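Local coordinates for protein putative hydrolase (Bacteroides ovatus, PDB 4HBS) that is of unproven function but folds as a five-bladed beta-propeller and is probably a hydrolase, perhaps acting on glycosides, at residues A[352-357]-A[376-381]; A[343-348]-A[392-397]; A[316-321]-A[338-343]; A[57-62]-A[74-79]. All blocks are in the same frame, centred on the assembly; numbering follows the deposited sequence.

The four contacts lie in one chain that folds into a five-bladed beta-propeller. From the N terminus, 57-62 first pairs with 74-79 in interaction 4, closing the hairpin of strands 60-65 and 71-75. Interaction 3 comes next in series, closing the hairpin of strands 319-325 and 333-340. Its second segment ends at Glu343, where interaction 2 begins; that contact reaches forward to 392-397 and closes a long loop that encloses interaction 1, the hairpin of strands 356-361 and 371-377. Hydrogen bonds join the contacts: Tyr353 to Pro342, Thr377 to Phe394, Asn376 to Gly60 and Tyr395 to Asp77. Interactions 3 and 4 do not touch, and interaction 1 meets both.

Interaction 1 (A[352-357]-A[376-381]); sequences RYQHVY and NTDCSN. With GOL (glycerol), chain D.
Tyr357 and Asn376 pair near the open end of an antiparallel beta-hairpin in a propeller blade, and their side chains cross at about a right angle. With CG of Tyr357 set between its backbone N and carbonyl carbon (chi1 58°), the ring lies across CB of Asn376, which sits over one face, 3.7 Å from the centroid, in a CH-pi contact; O2 of a glycerol, probably from the crystallisation liquor, lies over the opposite face. Two backbone bonds join this pair, with Tyr357 N reaching Asn376 O at 2.9 Å. The polar ends turn elsewhere: the hydroxyl of Tyr357 bonds to Asp59, and OD1 of Asn376 to the backbone N of Gly60. The next pair, Val356 and Thr377, puts its side chains on the other face of the sheet. There the methyl CG2 of Thr377 lies over one face of the Tyr353 ring, offset toward the rim, 4.0 Å from the centroid, while Tyr353 OH bonds to the backbone O of Pro342. Farther on the strands give way to loop, where Gln354 N still holds Asp378 O at 2.6 Å. His355, whose ring stacks on Phe316, joins Asp378 in gripping one hydroxyl of the glycerol. Its ND1 donates to O3 at 3.0 Å, and O3 in turn donates to Asp378 OD2 at 2.7 Å.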
loop_
_atom_site.group_PDB
_atom_site.type_symbol
_atom_site.label_atom_id
_atom_site.label_comp_id
_atom_site.label_asym_id
_atom_site.label_seq_id
_atom_site.Cartn_x
_atom_site.Cartn_y
_atom_site.Cartn_z
ATOM N N ARG A 352 -12.340 11.637 -15.562
ATOM C CA ARG A 352 -12.194 10.225 -15.970
ATOM C C ARG A 352 -10.712 9.828 -15.866
ATOM O O ARG A 352 -9.849 10.683 -16.039
ATOM C CB ARG A 352 -12.727 9.999 -17.407
ATOM C CG ARG A 352 -14.258 10.054 -17.516
ATOM C CD ARG A 352 -14.843 9.321 -18.742
ATOM N NE ARG A 352 -16.180 8.758 -18.472
ATOM C CZ ARG A 352 -16.924 8.072 -19.345
ATOM N NH1 ARG A 352 -16.480 7.847 -20.582
ATOM N NH2 ARG A 352 -18.119 7.608 -18.988
ATOM N N TYR A 353 -10.413 8.569 -15.537
ATOM C CA TYR A 353 -9.019 8.098 -15.382
ATOM C C TYR A 353 -8.879 6.694 -15.968
ATOM O O TYR A 353 -9.872 6.141 -16.444
ATOM C CB TYR A 353 -8.608 8.140 -13.902
ATOM C CG TYR A 353 -9.454 7.265 -13.015
ATOM C CD1 TYR A 353 -10.622 7.745 -12.442
ATOM C CD2 TYR A 353 -9.087 5.956 -12.743
ATOM C CE1 TYR A 353 -11.388 6.957 -11.588
ATOM C CE2 TYR A 353 -9.870 5.140 -11.930
ATOM C CZ TYR A 353 -11.023 5.645 -11.355
ATOM O OH TYR A 353 -11.806 4.825 -10.585
ATOM N N GLN A 354 -7.651 6.128 -15.970
ATOM C CA GLN A 354 -7.411 4.804 -16.559
ATOM C C GLN A 354 -7.681 3.690 -15.568
ATOM O O GLN A 354 -8.644 2.950 -15.761
ATOM C CB GLN A 354 -5.978 4.683 -17.134
ATOM C CG GLN A 354 -5.714 3.401 -17.956
ATOM C CD GLN A 354 -4.240 3.159 -18.238
ATOM O OE1 GLN A 354 -3.391 3.291 -17.367
ATOM N NE2 GLN A 354 -3.898 2.760 -19.462
ATOM N N HIS A 355 -6.839 3.550 -14.527
ATOM C CA HIS A 355 -6.940 2.449 -13.567
ATOM C C HIS A 355 -6.948 2.905 -12.140
ATOM O O HIS A 355 -6.277 3.864 -11.787
ATOM C CB HIS A 355 -5.749 1.482 -13.719
ATOM C CG HIS A 355 -5.741 0.714 -14.994
ATOM N ND1 HIS A 355 -4.570 0.516 -15.703
ATOM C CD2 HIS A 355 -6.763 0.131 -15.664
ATOM C CE1 HIS A 355 -4.906 -0.191 -16.771
ATOM N NE2 HIS A 355 -6.218 -0.446 -16.794
ATOM N N VAL A 356 -7.654 2.163 -11.310
ATOM C CA VAL A 356 -7.651 2.345 -9.881
ATOM C C VAL A 356 -6.985 1.063 -9.372
ATOM O O VAL A 356 -7.279 -0.029 -9.870
ATOM C CB VAL A 356 -9.029 2.671 -9.233
ATOM C CG1 VAL A 356 -10.148 1.778 -9.754
ATOM C CG2 VAL A 356 -8.939 2.611 -7.722
ATOM N N TYR A 357 -6.015 1.193 -8.498
ATOM C CA TYR A 357 -5.287 0.023 -8.029
ATOM C C TYR A 357 -4.726 0.285 -6.653
ATOM O O TYR A 357 -5.001 1.342 -6.079
ATOM C CB TYR A 357 -4.188 -0.353 -9.038
ATOM C CG TYR A 357 -3.192 0.753 -9.319
ATOM C CD1 TYR A 357 -3.491 1.780 -10.212
ATOM C CD2 TYR A 357 -1.928 0.737 -8.744
ATOM C CE1 TYR A 357 -2.585 2.804 -10.464
ATOM C CE2 TYR A 357 -1.001 1.735 -9.012
ATOM C CZ TYR A 357 -1.326 2.762 -9.888
ATOM O OH TYR A 357 -0.407 3.736 -10.195
ATOM N N ASN A 376 -4.864 4.207 -5.511
ATOM C CA ASN A 376 -3.872 4.757 -6.416
ATOM C C ASN A 376 -4.609 4.860 -7.726
ATOM O O ASN A 376 -5.402 3.962 -8.004
ATOM C CB ASN A 376 -2.629 3.863 -6.555
ATOM C CG ASN A 376 -1.677 3.745 -5.390
ATOM O OD1 ASN A 376 -0.718 2.970 -5.478
ATOM N ND2 ASN A 376 -1.849 4.491 -4.289
ATOM N N THR A 377 -4.409 5.939 -8.510
ATOM C CA THR A 377 -5.075 6.090 -9.805
ATOM C C THR A 377 -4.057 6.483 -10.836
ATOM O O THR A 377 -2.961 6.907 -10.497
ATOM C CB THR A 377 -6.275 7.028 -9.731
ATOM O OG1 THR A 377 -5.966 8.127 -8.879
ATOM C CG2 THR A 377 -7.511 6.311 -9.217
ATOM N N ASP A 378 -4.433 6.301 -12.099
ATOM C CA ASP A 378 -3.621 6.406 -13.320
ATOM C C ASP A 378 -4.356 7.135 -14.419
ATOM O O ASP A 378 -5.560 6.911 -14.554
ATOM C CB ASP A 378 -3.492 4.938 -13.845
ATOM C CG ASP A 378 -2.163 4.315 -14.055
ATOM O OD1 ASP A 378 -1.203 4.731 -13.389
ATOM O OD2 ASP A 378 -2.108 3.299 -14.767
ATOM N N CYS A 379 -3.648 7.832 -15.325
ATOM C CA CYS A 379 -4.263 8.336 -16.570
ATOM C C CYS A 379 -3.578 7.569 -17.720
ATOM O O CYS A 379 -2.447 7.098 -17.544
ATOM C CB CYS A 379 -4.158 9.849 -16.713
ATOM S SG CYS A 379 -2.489 10.498 -16.567
ATOM N N SER A 380 -4.293 7.330 -18.834
ATOM C CA SER A 380 -3.764 6.515 -19.952
ATOM C C SER A 380 -2.418 7.008 -20.459
ATOM O O SER A 380 -1.481 6.218 -20.598
ATOM C CB SER A 380 -4.748 6.485 -21.116
ATOM O OG SER A 380 -6.054 6.122 -20.693
ATOM N N ASN A 381 -2.311 8.319 -20.687
ATOM C CA ASN A 381 -1.106 8.940 -21.214
ATOM C C ASN A 381 -0.274 9.588 -20.099
ATOM O O ASN A 381 -0.787 10.403 -19.333
ATOM C CB ASN A 381 -1.494 9.947 -22.256
ATOM C CG ASN A 381 -2.377 9.377 -23.369
ATOM O OD1 ASN A 381 -3.536 9.771 -23.524
ATOM N ND2 ASN A 381 -1.882 8.391 -24.138
HETATM C C1 GOL D . 0.801 0.733 -12.843
HETATM O O1 GOL D . 1.915 0.183 -12.140
HETATM C C2 GOL D . -0.075 -0.363 -13.406
HETATM O O2 GOL D . -0.838 -0.979 -12.363
HETATM C C3 GOL D . -0.986 0.136 -14.507
HETATM O O3 GOL D . -2.168 0.741 -13.989
#

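Interaction 2 (A[343-348]-A[392-397]); sequences EFLDKI and ADFYRP
NZ of Lys347 hangs over a face of the Phe394 ring, 3.9 Å from the centroid, in a cation-pi contact, while the backbone oxygens of Ile348 and Gly390 grip it. The bond to Ile348 O is 2.8 Å long and nearly in line with the C=O bond. The bend at chi3 (52°) sets CE of the lysine over that same face, 3.5 Å from Phe394 CE1, and the bend at chi4 (64°) sets NZ there too. Nearer the backbone, CG of Lys347 slides past CB of Asp393 at 3.4 Å, and CD1 of Leu345 adds a looser touch on Phe394 CD1. The carboxylate of Asp393 is turned to other partners, a salt bridge to Arg396 NE and another to Arg87. An alanine in place of Lys347 would probably leave this face of Phe394 without its cation and the carbonyls of Ile348 and Gly390 without their shared donor. The contact thus joins two irregular inter-strand loops of the beta-propeller, clasped by a cation-pi pair.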
loop_
_atom_site.group_PDB
_atom_site.type_symbol
_atom_site.label_atom_id
_atom_site.label_comp_id
_atom_site.label_asym_id
_atom_site.label_seq_id
_atom_site.Cartn_x
_atom_site.Cartn_y
_atom_site.Cartn_z
ATOM N N GLU A 343 -16.039 6.421 -10.310
ATOM C CA GLU A 343 -15.693 6.349 -11.729
ATOM C C GLU A 343 -14.940 7.652 -12.141
ATOM O O GLU A 343 -14.133 7.632 -13.080
ATOM C CB GLU A 343 -17.000 6.168 -12.522
ATOM C CG GLU A 343 -16.866 5.866 -14.006
ATOM C CD GLU A 343 -18.188 5.984 -14.744
ATOM O OE1 GLU A 343 -19.249 5.846 -14.089
ATOM O OE2 GLU A 343 -18.167 6.227 -15.974
ATOM N N PHE A 344 -15.191 8.773 -11.397
ATOM C CA PHE A 344 -14.612 10.104 -11.633
ATOM C C PHE A 344 -13.860 10.635 -10.414
ATOM O O PHE A 344 -14.306 10.424 -9.284
ATOM C CB PHE A 344 -15.741 11.071 -11.943
ATOM C CG PHE A 344 -16.567 10.654 -13.115
ATOM C CD1 PHE A 344 -16.212 11.028 -14.400
ATOM C CD2 PHE A 344 -17.695 9.861 -12.944
ATOM C CE1 PHE A 344 -17.002 10.667 -15.492
ATOM C CE2 PHE A 344 -18.463 9.464 -14.039
ATOM C CZ PHE A 344 -18.118 9.878 -15.306
ATOM N N LEU A 345 -12.741 11.356 -10.644
ATOM C CA LEU A 345 -11.939 11.957 -9.567
ATOM C C LEU A 345 -12.361 13.394 -9.304
ATOM O O LEU A 345 -12.690 14.104 -10.245
ATOM C CB LEU A 345 -10.451 11.948 -9.935
ATOM C CG LEU A 345 -9.851 10.620 -10.301
ATOM C CD1 LEU A 345 -8.423 10.788 -10.734
ATOM C CD2 LEU A 345 -9.960 9.633 -9.163
ATOM N N ASP A 346 -12.330 13.833 -8.023
ATOM C CA ASP A 346 -12.647 15.223 -7.637
ATOM C C ASP A 346 -11.394 16.031 -7.967
ATOM O O ASP A 346 -10.471 16.147 -7.165
ATOM C CB ASP A 346 -13.067 15.308 -6.155
ATOM C CG ASP A 346 -14.380 14.567 -5.836
ATOM O OD1 ASP A 346 -15.140 14.227 -6.805
ATOM O OD2 ASP A 346 -14.669 14.357 -4.627
ATOM N N LYS A 347 -11.358 16.501 -9.209
ATOM C CA LYS A 347 -10.232 17.110 -9.884
ATOM C C LYS A 347 -10.580 18.307 -10.744
ATOM O O LYS A 347 -11.664 18.325 -11.330
ATOM C CB LYS A 347 -9.769 16.058 -10.903
ATOM C CG LYS A 347 -8.491 15.394 -10.627
ATOM C CD LYS A 347 -8.068 14.480 -11.770
ATOM C CE LYS A 347 -8.057 15.112 -13.137
ATOM N NZ LYS A 347 -7.093 16.211 -13.324
ATOM N N ILE A 348 -9.598 19.177 -11.015
ATOM C CA ILE A 348 -9.741 20.204 -12.039
ATOM C C ILE A 348 -9.538 19.447 -13.390
ATOM O O ILE A 348 -8.769 18.495 -13.441
ATOM C CB ILE A 348 -8.715 21.362 -11.835
ATOM C CG1 ILE A 348 -9.090 22.211 -10.630
ATOM C CG2 ILE A 348 -8.603 22.236 -13.091
ATOM C CD1 ILE A 348 -7.940 23.001 -10.053
ATOM N N ALA A 392 -1.928 17.478 -11.809
ATOM C CA ALA A 392 -1.323 16.980 -10.578
ATOM C C ALA A 392 -2.134 15.847 -9.901
ATOM O O ALA A 392 -1.539 14.986 -9.243
ATOM C CB ALA A 392 -1.145 18.123 -9.583
ATOM N N ASP A 393 -3.480 15.839 -10.074
ATOM C CA ASP A 393 -4.382 14.980 -9.313
ATOM C C ASP A 393 -4.854 13.638 -9.958
ATOM O O ASP A 393 -5.781 13.001 -9.434
ATOM C CB ASP A 393 -5.565 15.831 -8.882
ATOM C CG ASP A 393 -5.167 16.914 -7.901
ATOM O OD1 ASP A 393 -4.445 16.598 -6.922
ATOM O OD2 ASP A 393 -5.491 18.092 -8.157
ATOM N N PHE A 394 -4.143 13.135 -10.965
ATOM C CA PHE A 394 -4.445 11.801 -11.475
ATOM C C PHE A 394 -3.695 10.805 -10.630
ATOM O O PHE A 394 -4.246 9.810 -10.163
ATOM C CB PHE A 394 -4.009 11.653 -12.943
ATOM C CG PHE A 394 -4.933 12.304 -13.939
ATOM C CD1 PHE A 394 -6.230 11.836 -14.117
ATOM C CD2 PHE A 394 -4.486 13.332 -14.753
ATOM C CE1 PHE A 394 -7.053 12.371 -15.104
ATOM C CE2 PHE A 394 -5.332 13.910 -15.699
ATOM C CZ PHE A 394 -6.611 13.425 -15.870
ATOM N N TYR A 395 -2.409 11.093 -10.436
ATOM C CA TYR A 395 -1.466 10.242 -9.768
ATOM C C TYR A 395 -1.204 10.603 -8.301
ATOM O O TYR A 395 -0.112 11.032 -7.934
ATOM C CB TYR A 395 -0.186 10.310 -10.564
ATOM C CG TYR A 395 0.730 9.158 -10.302
ATOM C CD1 TYR A 395 0.378 7.867 -10.671
ATOM C CD2 TYR A 395 1.972 9.355 -9.718
ATOM C CE1 TYR A 395 1.218 6.798 -10.433
ATOM C CE2 TYR A 395 2.834 8.297 -9.499
ATOM C CZ TYR A 395 2.460 7.017 -9.874
ATOM O OH TYR A 395 3.304 5.960 -9.713
ATOM N N ARG A 396 -2.179 10.332 -7.453
ATOM C CA ARG A 396 -2.055 10.539 -6.014
ATOM C C ARG A 396 -3.130 9.740 -5.312
ATOM O O ARG A 396 -4.145 9.381 -5.948
ATOM C CB ARG A 396 -2.099 12.033 -5.613
ATOM C CG ARG A 396 -3.034 12.899 -6.401
ATOM C CD ARG A 396 -4.455 12.782 -5.922
ATOM N NE ARG A 396 -4.851 13.989 -5.205
ATOM C CZ ARG A 396 -5.006 14.116 -3.886
ATOM N NH1 ARG A 396 -4.835 13.075 -3.080
ATOM N NH2 ARG A 396 -5.360 15.279 -3.367
ATOM N N PRO A 397 -2.931 9.411 -4.008
ATOM C CA PRO A 397 -3.941 8.620 -3.319
ATOM C C PRO A 397 -5.176 9.411 -2.969
ATOM O O PRO A 397 -5.121 10.616 -2.783
ATOM C CB PRO A 397 -3.219 8.133 -2.063
ATOM C CG PRO A 397 -2.169 9.121 -1.817
ATOM C CD PRO A 397 -1.799 9.736 -3.115
#

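Interaction 3 (A[316-321]-A[338-343]); sequences FGRDVL and LFTLPE
CG of Arg318 stands anti to its carbonyl carbon (chi1 -60°), and a bend at chi3 (-66°) sets NE 4.0 Å from Leu341 O. NH1 donates to Leu341 O at 2.7 Å, with that oxygen near the guanidinium edge. CB of Glu343 lies over one guanidinium face and CG2 of Thr340 over the other, 3.6 Å from NH1. A second bond, Leu341 N to Arg318 O at 2.7 Å, closes the pair of residues from the backbone side. An alanine at Arg318 would probably leave Leu341 O without this donor and open a gap between Thr340 CG2 and Glu343 CB. Next along, Thr340 OG1 donates to Asp319 OD1 at 2.7 Å, their side chains side by side. On the other sheet face, CG2 of Val320 meets Phe339 CE1 and Leu341 CD1, each at 3.8 Å. These strands form an antiparallel hairpin at the edge of a four-stranded blade; its apolar face packs on the adjacent sheet, Leu341 against Val356 and Val359 of strand 356-361, and Phe339 against Ile373 of strand 371-377 and Val402 of strand 399-403.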
loop_
_atom_site.group_PDB
_atom_site.type_symbol
_atom_site.label_atom_id
_atom_site.label_comp_id
_atom_site.label_asym_id
_atom_site.label_seq_id
_atom_site.Cartn_x
_atom_site.Cartn_y
_atom_site.Cartn_z
ATOM N N PHE A 316 -8.434 -4.440 -12.261
ATOM C CA PHE A 316 -8.575 -3.048 -11.826
ATOM C C PHE A 316 -10.045 -2.672 -11.594
ATOM O O PHE A 316 -10.501 -1.602 -12.028
ATOM C CB PHE A 316 -7.945 -2.093 -12.847
ATOM C CG PHE A 316 -6.502 -2.384 -13.146
ATOM C CD1 PHE A 316 -5.519 -2.090 -12.223
ATOM C CD2 PHE A 316 -6.117 -2.880 -14.385
ATOM C CE1 PHE A 316 -4.171 -2.276 -12.528
ATOM C CE2 PHE A 316 -4.770 -3.105 -14.679
ATOM C CZ PHE A 316 -3.804 -2.787 -13.754
ATOM N N GLY A 317 -10.775 -3.562 -10.940
ATOM C CA GLY A 317 -12.180 -3.333 -10.671
ATOM C C GLY A 317 -12.345 -2.284 -9.603
ATOM O O GLY A 317 -11.477 -2.122 -8.743
ATOM N N ARG A 318 -13.430 -1.538 -9.683
ATOM C CA ARG A 318 -13.739 -0.502 -8.715
ATOM C C ARG A 318 -14.404 -1.127 -7.510
ATOM O O ARG A 318 -14.429 -0.476 -6.471
ATOM C CB ARG A 318 -14.630 0.588 -9.334
ATOM C CG ARG A 318 -13.992 1.277 -10.527
ATOM C CD ARG A 318 -14.805 2.433 -11.085
ATOM N NE ARG A 318 -16.091 2.027 -11.692
ATOM C CZ ARG A 318 -17.320 2.370 -11.264
ATOM N NH1 ARG A 318 -17.477 3.119 -10.169
ATOM N NH2 ARG A 318 -18.400 1.953 -11.921
ATOM N N ASP A 319 -14.933 -2.381 -7.608
ATOM C CA ASP A 319 -15.548 -3.051 -6.446
ATOM C C ASP A 319 -14.471 -3.509 -5.437
ATOM O O ASP A 319 -13.567 -4.251 -5.808
ATOM C CB ASP A 319 -16.422 -4.265 -6.866
ATOM C CG ASP A 319 -17.750 -3.941 -7.553
ATOM O OD1 ASP A 319 -18.134 -2.747 -7.581
ATOM O OD2 ASP A 319 -18.418 -4.889 -8.042
ATOM N N VAL A 320 -14.562 -3.026 -4.177
ATOM C CA VAL A 320 -13.666 -3.412 -3.076
ATOM C C VAL A 320 -14.315 -4.604 -2.414
ATOM O O VAL A 320 -15.428 -4.467 -1.906
ATOM C CB VAL A 320 -13.453 -2.249 -2.085
ATOM C CG1 VAL A 320 -12.619 -2.696 -0.884
ATOM C CG2 VAL A 320 -12.809 -1.062 -2.793
ATOM N N LEU A 321 -13.656 -5.773 -2.443
ATOM C CA LEU A 321 -14.211 -7.021 -1.918
ATOM C C LEU A 321 -13.807 -7.315 -0.496
ATOM O O LEU A 321 -12.751 -6.878 -0.048
ATOM C CB LEU A 321 -13.752 -8.194 -2.787
ATOM C CG LEU A 321 -14.006 -8.052 -4.274
ATOM C CD1 LEU A 321 -13.559 -9.291 -4.996
ATOM C CD2 LEU A 321 -15.470 -7.744 -4.563
ATOM N N LEU A 338 -17.796 -4.543 -0.466
ATOM C CA LEU A 338 -17.775 -3.524 0.586
ATOM C C LEU A 338 -18.331 -2.227 0.027
ATOM O O LEU A 338 -19.295 -1.681 0.566
ATOM C CB LEU A 338 -16.351 -3.349 1.106
ATOM C CG LEU A 338 -16.178 -2.537 2.362
ATOM C CD1 LEU A 338 -16.891 -3.173 3.528
ATOM C CD2 LEU A 338 -14.694 -2.355 2.681
ATOM N N PHE A 339 -17.798 -1.802 -1.114
ATOM C CA PHE A 339 -18.281 -0.641 -1.849
ATOM C C PHE A 339 -17.604 -0.558 -3.224
ATOM O O PHE A 339 -16.671 -1.309 -3.497
ATOM C CB PHE A 339 -18.073 0.651 -1.054
ATOM C CG PHE A 339 -16.677 1.221 -1.038
ATOM C CD1 PHE A 339 -15.694 0.671 -0.225
ATOM C CD2 PHE A 339 -16.374 2.385 -1.739
ATOM C CE1 PHE A 339 -14.418 1.240 -0.162
ATOM C CE2 PHE A 339 -15.114 2.978 -1.635
ATOM C CZ PHE A 339 -14.145 2.402 -0.849
ATOM N N THR A 340 -18.081 0.351 -4.068
ATOM C CA THR A 340 -17.565 0.570 -5.417
ATOM C C THR A 340 -16.870 1.909 -5.476
ATOM O O THR A 340 -17.479 2.920 -5.146
ATOM C CB THR A 340 -18.687 0.489 -6.417
ATOM O OG1 THR A 340 -19.380 -0.740 -6.206
ATOM C CG2 THR A 340 -18.187 0.540 -7.835
ATOM N N LEU A 341 -15.604 1.929 -5.897
ATOM C CA LEU A 341 -14.820 3.160 -5.949
ATOM C C LEU A 341 -15.322 4.072 -7.042
ATOM O O LEU A 341 -15.816 3.572 -8.043
ATOM C CB LEU A 341 -13.340 2.845 -6.159
ATOM C CG LEU A 341 -12.677 2.178 -4.958
ATOM C CD1 LEU A 341 -11.465 1.359 -5.366
ATOM C CD2 LEU A 341 -12.315 3.199 -3.922
ATOM N N PRO A 342 -15.215 5.411 -6.882
ATOM C CA PRO A 342 -15.743 6.320 -7.912
ATOM C C PRO A 342 -15.200 6.110 -9.316
ATOM O O PRO A 342 -14.052 5.716 -9.499
ATOM C CB PRO A 342 -15.338 7.703 -7.408
ATOM C CG PRO A 342 -15.163 7.554 -5.961
ATOM C CD PRO A 342 -14.689 6.161 -5.725
ATOM N N GLU A 343 -16.039 6.421 -10.310
ATOM C CA GLU A 343 -15.693 6.349 -11.729
ATOM C C GLU A 343 -14.940 7.652 -12.141
ATOM O O GLU A 343 -14.133 7.632 -13.080
ATOM C CB GLU A 343 -17.000 6.168 -12.522
ATOM C CG GLU A 343 -16.866 5.866 -14.006
ATOM C CD GLU A 343 -18.188 5.984 -14.744
ATOM O OE1 GLU A 343 -19.249 5.846 -14.089
ATOM O OE2 GLU A 343 -18.167 6.227 -15.974
#

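Interaction 4 (A[57-62]-A[74-79]); sequences GGDGVF and SFNDSF
The Phe75 ring has the carbonyl oxygen of Asp59 near its plane at the edge, and CG2 of Val61 approaches obliquely, 3.7 Å from Phe75 CD2. The Phe62 ring takes Ser74 O in plane at its edge, and ND2 of Asn76 also lies near its plane. The carboxylate of Asp59 crosses the Asn76 amide with their planes 51° apart, OD2 resting 3.4 Å from Asn76 CB. Their polar ends are engaged beyond the hairpin: OD1 of Asp59 bonds to the hydroxyl of Tyr357 and OD1 of Asn76 to the backbone N of Ala160. Asn76 N donates to Asp59 O at 2.9 Å. Ser74 O then serves two donors, Phe62 N at 3.1 Å and, by a weaker bond, Val61 N. Gly60 has a positive phi (79°), which favours glycine, and CA of Gly58 approaches Ser78 OG to 3.4 Å. Val61 and Phe62 both face Ser74, a G1 beta bulge within the antiparallel hairpin of strands 60-65 and 71-75 in a propeller blade.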
loop_
_atom_site.group_PDB
_atom_site.type_symbol
_atom_site.label_atom_id
_atom_site.label_comp_id
_atom_site.label_asym_id
_atom_site.label_seq_id
_atom_site.Cartn_x
_atom_site.Cartn_y
_atom_site.Cartn_z
ATOM N N GLY A 57 2.551 13.714 -5.573
ATOM C CA GLY A 57 1.895 12.655 -6.336
ATOM C C GLY A 57 2.663 11.353 -6.233
ATOM O O GLY A 57 3.892 11.365 -6.211
ATOM N N GLY A 58 1.949 10.238 -6.139
ATOM C CA GLY A 58 2.586 8.951 -5.925
ATOM C C GLY A 58 1.701 7.728 -5.938
ATOM O O GLY A 58 0.489 7.797 -6.121
ATOM N N ASP A 59 2.351 6.611 -5.699
ATOM C CA ASP A 59 1.904 5.227 -5.830
ATOM C C ASP A 59 2.280 4.463 -4.572
ATOM O O ASP A 59 3.110 4.944 -3.795
ATOM C CB ASP A 59 2.712 4.715 -7.015
ATOM C CG ASP A 59 2.292 3.489 -7.752
ATOM O OD1 ASP A 59 1.359 3.593 -8.552
ATOM O OD2 ASP A 59 3.074 2.486 -7.741
ATOM N N GLY A 60 1.725 3.268 -4.399
ATOM C CA GLY A 60 1.962 2.457 -3.209
ATOM C C GLY A 60 1.110 2.987 -2.078
ATOM O O GLY A 60 -0.101 2.768 -2.069
ATOM N N VAL A 61 1.717 3.778 -1.175
ATOM C CA VAL A 61 1.022 4.425 -0.055
ATOM C C VAL A 61 0.657 3.332 0.950
ATOM O O VAL A 61 -0.446 2.791 0.925
ATOM C CB VAL A 61 -0.211 5.290 -0.515
ATOM C CG1 VAL A 61 -0.761 6.122 0.630
ATOM C CG2 VAL A 61 0.165 6.204 -1.689
ATOM N N PHE A 62 1.643 2.962 1.777
ATOM C CA PHE A 62 1.534 1.923 2.806
ATOM C C PHE A 62 1.874 2.511 4.155
ATOM O O PHE A 62 2.961 3.052 4.302
ATOM C CB PHE A 62 2.512 0.783 2.518
ATOM C CG PHE A 62 2.332 0.012 1.236
ATOM C CD1 PHE A 62 2.769 0.536 0.024
ATOM C CD2 PHE A 62 1.928 -1.314 1.261
ATOM C CE1 PHE A 62 2.661 -0.202 -1.155
ATOM C CE2 PHE A 62 1.845 -2.061 0.086
ATOM C CZ PHE A 62 2.193 -1.492 -1.119
ATOM N N SER A 74 5.246 4.585 3.138
ATOM C CA SER A 74 6.175 4.261 2.049
ATOM C C SER A 74 5.474 4.433 0.719
ATOM O O SER A 74 4.277 4.148 0.603
ATOM C CB SER A 74 6.748 2.855 2.172
ATOM O OG SER A 74 5.789 1.830 2.011
ATOM N N PHE A 75 6.212 4.910 -0.284
ATOM C CA PHE A 75 5.680 5.149 -1.618
ATOM C C PHE A 75 6.550 4.503 -2.631
ATOM O O PHE A 75 7.742 4.297 -2.394
ATOM C CB PHE A 75 5.577 6.660 -1.923
ATOM C CG PHE A 75 4.839 7.443 -0.864
ATOM C CD1 PHE A 75 5.491 7.870 0.285
ATOM C CD2 PHE A 75 3.476 7.706 -0.988
ATOM C CE1 PHE A 75 4.798 8.522 1.300
ATOM C CE2 PHE A 75 2.782 8.360 0.039
ATOM C CZ PHE A 75 3.454 8.771 1.172
ATOM N N ASN A 76 5.955 4.213 -3.791
ATOM C CA ASN A 76 6.618 3.636 -4.949
ATOM C C ASN A 76 6.886 4.832 -5.861
ATOM O O ASN A 76 7.250 5.899 -5.331
ATOM C CB ASN A 76 5.734 2.522 -5.563
ATOM C CG ASN A 76 5.616 1.286 -4.696
ATOM O OD1 ASN A 76 6.430 1.034 -3.814
ATOM N ND2 ASN A 76 4.589 0.485 -4.924
ATOM N N ASP A 77 6.724 4.706 -7.192
ATOM C CA ASP A 77 7.023 5.801 -8.104
ATOM C C ASP A 77 6.250 7.054 -7.702
ATOM O O ASP A 77 5.023 7.022 -7.708
ATOM C CB ASP A 77 6.706 5.397 -9.538
ATOM C CG ASP A 77 7.576 4.310 -10.127
ATOM O OD1 ASP A 77 8.472 3.806 -9.412
ATOM O OD2 ASP A 77 7.348 3.940 -11.301
ATOM N N SER A 78 6.966 8.128 -7.259
ATOM C CA SER A 78 6.349 9.378 -6.801
ATOM C C SER A 78 6.992 10.608 -7.412
ATOM O O SER A 78 8.193 10.622 -7.607
ATOM C CB SER A 78 6.461 9.497 -5.284
ATOM O OG SER A 78 5.735 8.493 -4.602
ATOM N N PHE A 79 6.187 11.669 -7.645
ATOM C CA PHE A 79 6.649 12.951 -8.169
ATOM C C PHE A 79 7.084 13.863 -7.021
ATOM O O PHE A 79 6.295 14.144 -6.123
ATOM C CB PHE A 79 5.556 13.669 -8.973
ATOM C CG PHE A 79 5.175 13.009 -10.263
ATOM C CD1 PHE A 79 6.065 12.956 -11.324
ATOM C CD2 PHE A 79 3.904 12.479 -10.443
ATOM C CE1 PHE A 79 5.711 12.330 -12.525
ATOM C CE2 PHE A 79 3.550 11.860 -11.645
ATOM C CZ PHE A 79 4.458 11.788 -12.678
#